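Side-chain contacts in glial cell-derived neurotrophic factor (Rattus norvegicus, PDB 1AGQ), which probably acts as a secreted cystine-knot growth factor that supports the survival of neurons through receptor binding: residues I47-N50 / V51-G55; M79-K82 / I83-N86. All coordinates share one frame; numbering follows the deposited sequence. Where two conformers were deposited one is given.

Contact 1: I47-N50 / V51-G55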
ATOM      1  N   ILE B  47      14.514   6.886  -3.432  1.00 26.11           N
ATOM      2  CA  ILE B  47      15.810   7.377  -2.993  1.00 25.26           C
ATOM      3  C   ILE B  47      16.357   8.300  -4.086  1.00 24.75           C
ATOM      4  O   ILE B  47      16.391   7.938  -5.260  1.00 23.86           O
ATOM      5  CB  ILE B  47      16.805   6.211  -2.696  1.00 23.68           C
ATOM      6  CG1 ILE B  47      18.154   6.781  -2.259  1.00 23.99           C
ATOM      7  CG2 ILE B  47      16.908   5.283  -3.878  1.00 29.36           C
ATOM      8  CD1 ILE B  47      18.991   5.790  -1.486  1.00 23.80           C
ATOM      9  N   HIS B  48      16.710   9.518  -3.706  1.00 21.52           N
ATOM     10  CA  HIS B  48      17.252  10.453  -4.680  1.00 26.36           C
ATOM     11  C   HIS B  48      18.711  10.075  -4.872  1.00 27.14           C
ATOM     12  O   HIS B  48      19.462  10.001  -3.903  1.00 30.01           O
ATOM     13  CB  HIS B  48      17.158  11.890  -4.178  1.00 34.78           C
ATOM     14  CG  HIS B  48      17.839  12.872  -5.081  1.00 52.30           C
ATOM     15  ND1 HIS B  48      18.666  13.869  -4.618  1.00 66.92           N
ATOM     16  CD2 HIS B  48      17.854  12.964  -6.435  1.00 53.23           C
ATOM     17  CE1 HIS B  48      19.164  14.535  -5.645  1.00 66.90           C
ATOM     18  NE2 HIS B  48      18.689  14.009  -6.757  1.00 57.57           N
ATOM     19  N   LEU B  49      19.106   9.820  -6.115  1.00 31.23           N
ATOM     20  CA  LEU B  49      20.472   9.420  -6.416  1.00 31.16           C
ATOM     21  C   LEU B  49      21.025  10.175  -7.612  1.00 32.64           C
ATOM     22  O   LEU B  49      20.296  10.805  -8.361  1.00 27.39           O
ATOM     23  CB  LEU B  49      20.533   7.924  -6.741  1.00 29.16           C
ATOM     24  CG  LEU B  49      20.068   6.848  -5.741  1.00 27.90           C
ATOM     25  CD1 LEU B  49      19.948   5.524  -6.465  1.00 32.63           C
ATOM     26  CD2 LEU B  49      21.046   6.736  -4.596  1.00 33.31           C
ATOM     27  N   ASN B  50      22.339  10.105  -7.775  1.00 35.54           N
ATOM     28  CA  ASN B  50      22.982  10.710  -8.928  1.00 32.45           C
ATOM     29  C   ASN B  50      23.061   9.526  -9.869  1.00 25.75           C
ATOM     30  O   ASN B  50      23.298   8.412  -9.434  1.00 25.21           O
ATOM     31  CB  ASN B  50      24.401  11.166  -8.586  1.00 34.46           C
ATOM     32  CG  ASN B  50      24.417  12.266  -7.558  1.00 28.68           C
ATOM     33  OD1 ASN B  50      25.138  12.158  -6.550  1.00 46.54           O
ATOM     34  ND2 ASN B  50      23.652  13.306  -7.772  1.00 27.13           N
ATOM     35  N   VAL B  51      22.864   9.749 -11.156  1.00 26.40           N
ATOM     36  CA  VAL B  51      22.970   8.639 -12.077  1.00 29.96           C
ATOM     37  C   VAL B  51      24.339   7.969 -11.912  1.00 34.92           C
ATOM     38  O   VAL B  51      24.491   6.785 -12.183  1.00 37.13           O
ATOM     39  CB  VAL B  51      22.764   9.116 -13.510  1.00 27.13           C
ATOM     40  CG1 VAL B  51      23.170   8.023 -14.501  1.00 32.87           C
ATOM     41  CG2 VAL B  51      21.303   9.486 -13.689  1.00 24.50           C
ATOM     42  N   THR B  52      25.335   8.722 -11.453  1.00 34.96           N
ATOM     43  CA  THR B  52      26.650   8.126 -11.243  1.00 39.33           C
ATOM     44  C   THR B  52      26.629   7.188 -10.020  1.00 38.16           C
ATOM     45  O   THR B  52      27.500   6.338  -9.874  1.00 47.47           O
ATOM     46  CB  THR B  52      27.750   9.224 -11.089  1.00 39.16           C
ATOM     47  OG1 THR B  52      27.383  10.164 -10.066  1.00 41.81           O
ATOM     48  CG2 THR B  52      27.909   9.978 -12.394  1.00 34.90           C
ATOM     49  N   ASP B  53      25.626   7.328  -9.152  1.00 41.14           N
ATOM     50  CA  ASP B  53      25.491   6.466  -7.966  1.00 45.93           C
ATOM     51  C   ASP B  53      25.038   5.050  -8.364  1.00 47.13           C
ATOM     52  O   ASP B  53      25.181   4.107  -7.587  1.00 52.27           O
ATOM     53  CB  ASP B  53      24.431   7.009  -6.986  1.00 41.07           C
ATOM     54  CG  ASP B  53      24.898   8.209  -6.182  1.00 54.32           C
ATOM     55  OD1 ASP B  53      26.105   8.316  -5.874  1.00 49.66           O
ATOM     56  OD2 ASP B  53      24.034   9.052  -5.846  1.00 35.27           O
ATOM     57  N   LEU B  54      24.476   4.906  -9.565  1.00 46.87           N
ATOM     58  CA  LEU B  54      23.962   3.618 -10.024  1.00 40.03           C
ATOM     59  C   LEU B  54      24.992   2.576 -10.426  1.00 47.03           C
ATOM     60  O   LEU B  54      24.643   1.413 -10.657  1.00 44.74           O
ATOM     61  CB  LEU B  54      23.000   3.830 -11.184  1.00 38.11           C
ATOM     62  CG  LEU B  54      21.957   4.936 -11.014  1.00 35.05           C
ATOM     63  CD1 LEU B  54      21.138   5.034 -12.294  1.00 40.19           C
ATOM     64  CD2 LEU B  54      21.060   4.657  -9.809  1.00 33.43           C
ATOM     65  N   GLY B  55      26.249   2.989 -10.529  1.00 44.11           N
ATOM     66  CA  GLY B  55      27.304   2.063 -10.897  1.00 43.94           C
ATOM     67  C   GLY B  55      27.192   1.526 -12.307  1.00 46.26           C
ATOM     68  O   GLY B  55      27.736   0.463 -12.614  1.00 48.45           O
TER

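Contact 2: M79-K82 / I83-N86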
ATOM      1  N   MET B  79      -4.554 -18.283  -8.220  1.00 26.58           N
ATOM      2  CA  MET B  79      -4.926 -19.675  -8.034  1.00 24.58           C
ATOM      3  C   MET B  79      -3.627 -20.476  -7.891  1.00 26.35           C
ATOM      4  O   MET B  79      -3.513 -21.408  -7.095  1.00 21.73           O
ATOM      5  CB  MET B  79      -5.681 -20.166  -9.263  1.00 25.02           C
ATOM      6  CG  MET B  79      -6.082 -21.613  -9.170  0.60 38.62           C
ATOM      7  SD  MET B  79      -6.811 -21.934  -7.565  0.60 44.96           S
ATOM      8  CE  MET B  79      -8.560 -21.797  -7.972  0.60 56.89           C
ATOM      9  N   TYR B  80      -2.651 -20.107  -8.707  1.00 24.43           N
ATOM     10  CA  TYR B  80      -1.345 -20.753  -8.700  1.00 24.98           C
ATOM     11  C   TYR B  80      -0.691 -20.738  -7.317  1.00 19.55           C
ATOM     12  O   TYR B  80      -0.245 -21.779  -6.807  1.00 18.70           O
ATOM     13  CB  TYR B  80      -0.458 -20.057  -9.737  1.00 19.93           C
ATOM     14  CG  TYR B  80       0.959 -20.581  -9.789  1.00 22.61           C
ATOM     15  CD1 TYR B  80       1.262 -21.791 -10.424  1.00 22.77           C
ATOM     16  CD2 TYR B  80       2.005 -19.841  -9.230  1.00 25.42           C
ATOM     17  CE1 TYR B  80       2.596 -22.251 -10.495  1.00 29.83           C
ATOM     18  CE2 TYR B  80       3.316 -20.283  -9.295  1.00 22.15           C
ATOM     19  CZ  TYR B  80       3.607 -21.485  -9.926  1.00 30.36           C
ATOM     20  OH  TYR B  80       4.915 -21.894  -9.983  1.00 22.12           O
ATOM     21  N   ASP B  81      -0.642 -19.570  -6.689  1.00 16.81           N
ATOM     22  CA  ASP B  81      -0.031 -19.439  -5.381  1.00 20.86           C
ATOM     23  C   ASP B  81      -0.795 -20.157  -4.281  1.00 22.93           C
ATOM     24  O   ASP B  81      -0.209 -20.629  -3.321  1.00 18.94           O
ATOM     25  CB  ASP B  81       0.138 -17.961  -5.053  1.00 27.25           C
ATOM     26  CG  ASP B  81       1.279 -17.349  -5.834  1.00 31.76           C
ATOM     27  OD1 ASP B  81       2.384 -17.929  -5.782  1.00 30.22           O
ATOM     28  OD2 ASP B  81       1.075 -16.320  -6.502  1.00 32.62           O
ATOM     29  N   LYS B  82      -2.113 -20.224  -4.422  1.00 18.68           N
ATOM     30  CA  LYS B  82      -2.937 -20.917  -3.432  1.00 21.40           C
ATOM     31  C   LYS B  82      -2.579 -22.392  -3.493  1.00 20.53           C
ATOM     32  O   LYS B  82      -2.456 -23.065  -2.465  1.00 21.25           O
ATOM     33  CB  LYS B  82      -4.428 -20.747  -3.770  1.00 23.20           C
ATOM     34  CG  LYS B  82      -5.029 -19.418  -3.287  1.00 39.82           C
ATOM     35  CD  LYS B  82      -6.490 -19.282  -3.681  1.00 45.61           C
ATOM     36  CE  LYS B  82      -7.015 -17.882  -3.381  1.00 51.64           C
ATOM     37  NZ  LYS B  82      -6.682 -16.935  -4.480  1.00 60.12           N
ATOM     38  N   ILE B  83      -2.422 -22.889  -4.710  1.00 20.99           N
ATOM     39  CA  ILE B  83      -2.068 -24.282  -4.934  1.00 23.47           C
ATOM     40  C   ILE B  83      -0.695 -24.594  -4.352  1.00 22.61           C
ATOM     41  O   ILE B  83      -0.512 -25.600  -3.680  1.00 20.93           O
ATOM     42  CB  ILE B  83      -2.119 -24.607  -6.438  1.00 22.10           C
ATOM     43  CG1 ILE B  83      -3.586 -24.579  -6.896  1.00 18.68           C
ATOM     44  CG2 ILE B  83      -1.482 -26.014  -6.715  1.00 21.66           C
ATOM     45  CD1 ILE B  83      -3.768 -24.803  -8.373  1.00 23.76           C
ATOM     46  N   LEU B  84       0.280 -23.718  -4.585  1.00 24.16           N
ATOM     47  CA  LEU B  84       1.615 -23.912  -4.019  1.00 20.05           C
ATOM     48  C   LEU B  84       1.596 -24.016  -2.491  1.00 22.67           C
ATOM     49  O   LEU B  84       2.289 -24.854  -1.901  1.00 21.18           O
ATOM     50  CB  LEU B  84       2.529 -22.742  -4.459  1.00 19.57           C
ATOM     51  CG  LEU B  84       3.061 -22.794  -5.891  1.00 26.86           C
ATOM     52  CD1 LEU B  84       4.086 -21.681  -6.100  1.00 20.72           C
ATOM     53  CD2 LEU B  84       3.713 -24.138  -6.165  1.00 29.12           C
ATOM     54  N   LYS B  85       0.799 -23.166  -1.852  1.00 19.35           N
ATOM     55  CA  LYS B  85       0.680 -23.143  -0.411  1.00 23.39           C
ATOM     56  C   LYS B  85       0.102 -24.481   0.005  1.00 20.08           C
ATOM     57  O   LYS B  85       0.561 -25.097   0.965  1.00 19.63           O
ATOM     58  CB  LYS B  85      -0.272 -22.027   0.024  1.00 28.47           C
ATOM     59  CG  LYS B  85       0.310 -21.012   0.999  1.00 55.94           C
ATOM     60  CD  LYS B  85      -0.492 -19.706   0.965  1.00 57.61           C
ATOM     61  CE  LYS B  85       0.406 -18.498   0.685  1.00 59.75           C
ATOM     62  NZ  LYS B  85       0.416 -18.091  -0.757  1.00 44.15           N
ATOM     63  N   ASN B  86      -0.899 -24.947  -0.740  1.00 17.89           N
ATOM     64  CA  ASN B  86      -1.529 -26.231  -0.384  1.00 21.74           C
ATOM     65  C   ASN B  86      -0.588 -27.439  -0.599  1.00 20.58           C
ATOM     66  O   ASN B  86      -0.567 -28.375   0.210  1.00 19.92           O
ATOM     67  CB  ASN B  86      -2.823 -26.413  -1.187  1.00 18.22           C
ATOM     68  CG  ASN B  86      -3.894 -25.370  -0.828  1.00 23.37           C
ATOM     69  OD1 ASN B  86      -3.847 -24.750   0.230  1.00 29.06           O
ATOM     70  ND2 ASN B  86      -4.863 -25.181  -1.725  1.00 23.27           N
TER
HETATM   71  O   HOH W   1       2.510 -19.565  -2.303  1.00 50.82           O

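Contact 1: I47-N50 / V51-G55
The Asp53 carboxylate and the Asn50 amide lie obliquely across one another, their planes 40° apart. Asn50 N approaches the OD2 end of the Asp53 carboxylate from above its plane, 43° out of it. Asn50 N donates to Asp53 OD2 at 2.8 Å. The bond is nearly straight, with an N-H...O angle of 170°. Asp53 OD2 also lies 3.4 Å from Asn50 OD1. Both atoms are acceptors, so they only approach. Leu49 CB comes within 3.8 Å of Asp53 OD2. Asp53 CG stands beside its own backbone N, which brings the carboxylate back over the end of the strand.

A second bond runs the other way: Asp53 N donates to Asn50 O at 2.6 Å. Together the two bonds tie Asn50 to Asp53 in both directions. Residues 50-53 form a type I beta turn, and the Asp53 carboxylate folds back to accept the Asn50 N-H. The short 3-10 segment 51-53 starts here, and Leu54 N continues its pattern by bonding to Val51 O at 3.2 Å. Further inside, Leu49 CD1 and Leu54 CD2 touch at 3.6 Å.

The contact marks where strand 43-50 ends and turns. Backbone bonds join Leu49 to Leu64 of strand 63-70 and Val51 to Glu62 just before it. Helix 79-89 of the second subunit packs against the contact: its Leu87 meets Leu49, its Ile83 meets Leu54, and its Asn86 ND2 bonds to Leu54 O.

Contact 2: M79-K82 / I83-N86
Leu84 packs on Tyr80, i to i+4 along helix 79-89, the helix that lies against the fingers of the second subunit. Leu84 CB sits 3.6 Å from Asp81 O. Leu84 CG passes 3.6 Å from Tyr80 O, and lies on one face of the Tyr80 ring, displaced toward the rim. Leu84 CD1 makes the closest side-chain approach, 3.6 Å from Tyr80 CE2, and also borders CZ and OH. Leu84 CG stands beside its own backbone N (chi1 -77°), which turns the branch toward the earlier turn. Tyr80 CG lies anti to its backbone N (chi1 177°), which carries the ring out on the same side as the Leu84 branch.

The backbone below is regular alpha helix. Ile83 N, Leu84 N, Lys85 N and Asn86 N bond to the carbonyls of Met79, Tyr80, Asp81 and Lys82. Lys85 adds a link through water: the water donates to Asp81 O at 3.1 Å and accepts from Lys85 NZ at 3.0 Å. Asp81 O therefore takes two donors.

Lys85 NZ stays 5.4 Å from Asp81 OD1. That carboxylate is paired instead with Arg104 of the second subunit, and Tyr80 OH bonds to Cys69 N of the same subunit. The contact thus joins an apolar leucine-tyrosine surface to polar tips that bind across the dimer. The Lys85 charge may add a mild electrostatic pull on Asp81.

Overall arrangement
From the N terminus, strand 43-50 comes first, and contact 1 closes the turn at its end, before the chain returns along strand 63-70. Contact 2 follows inside helix 79-89, where each turn closes on the next. The two are in series, neither nesting nor crossing. Their centres lie 38 Å apart, on opposite sides of the chain's centre. Within one chain they do not touch. The second subunit connects them: the finger end at 47-55 meets the helix of that subunit, and helix residues 79-86 meet its fingers. The pairing of helix with finger suggests a head-to-tail dimer, as in the transforming growth factor beta family.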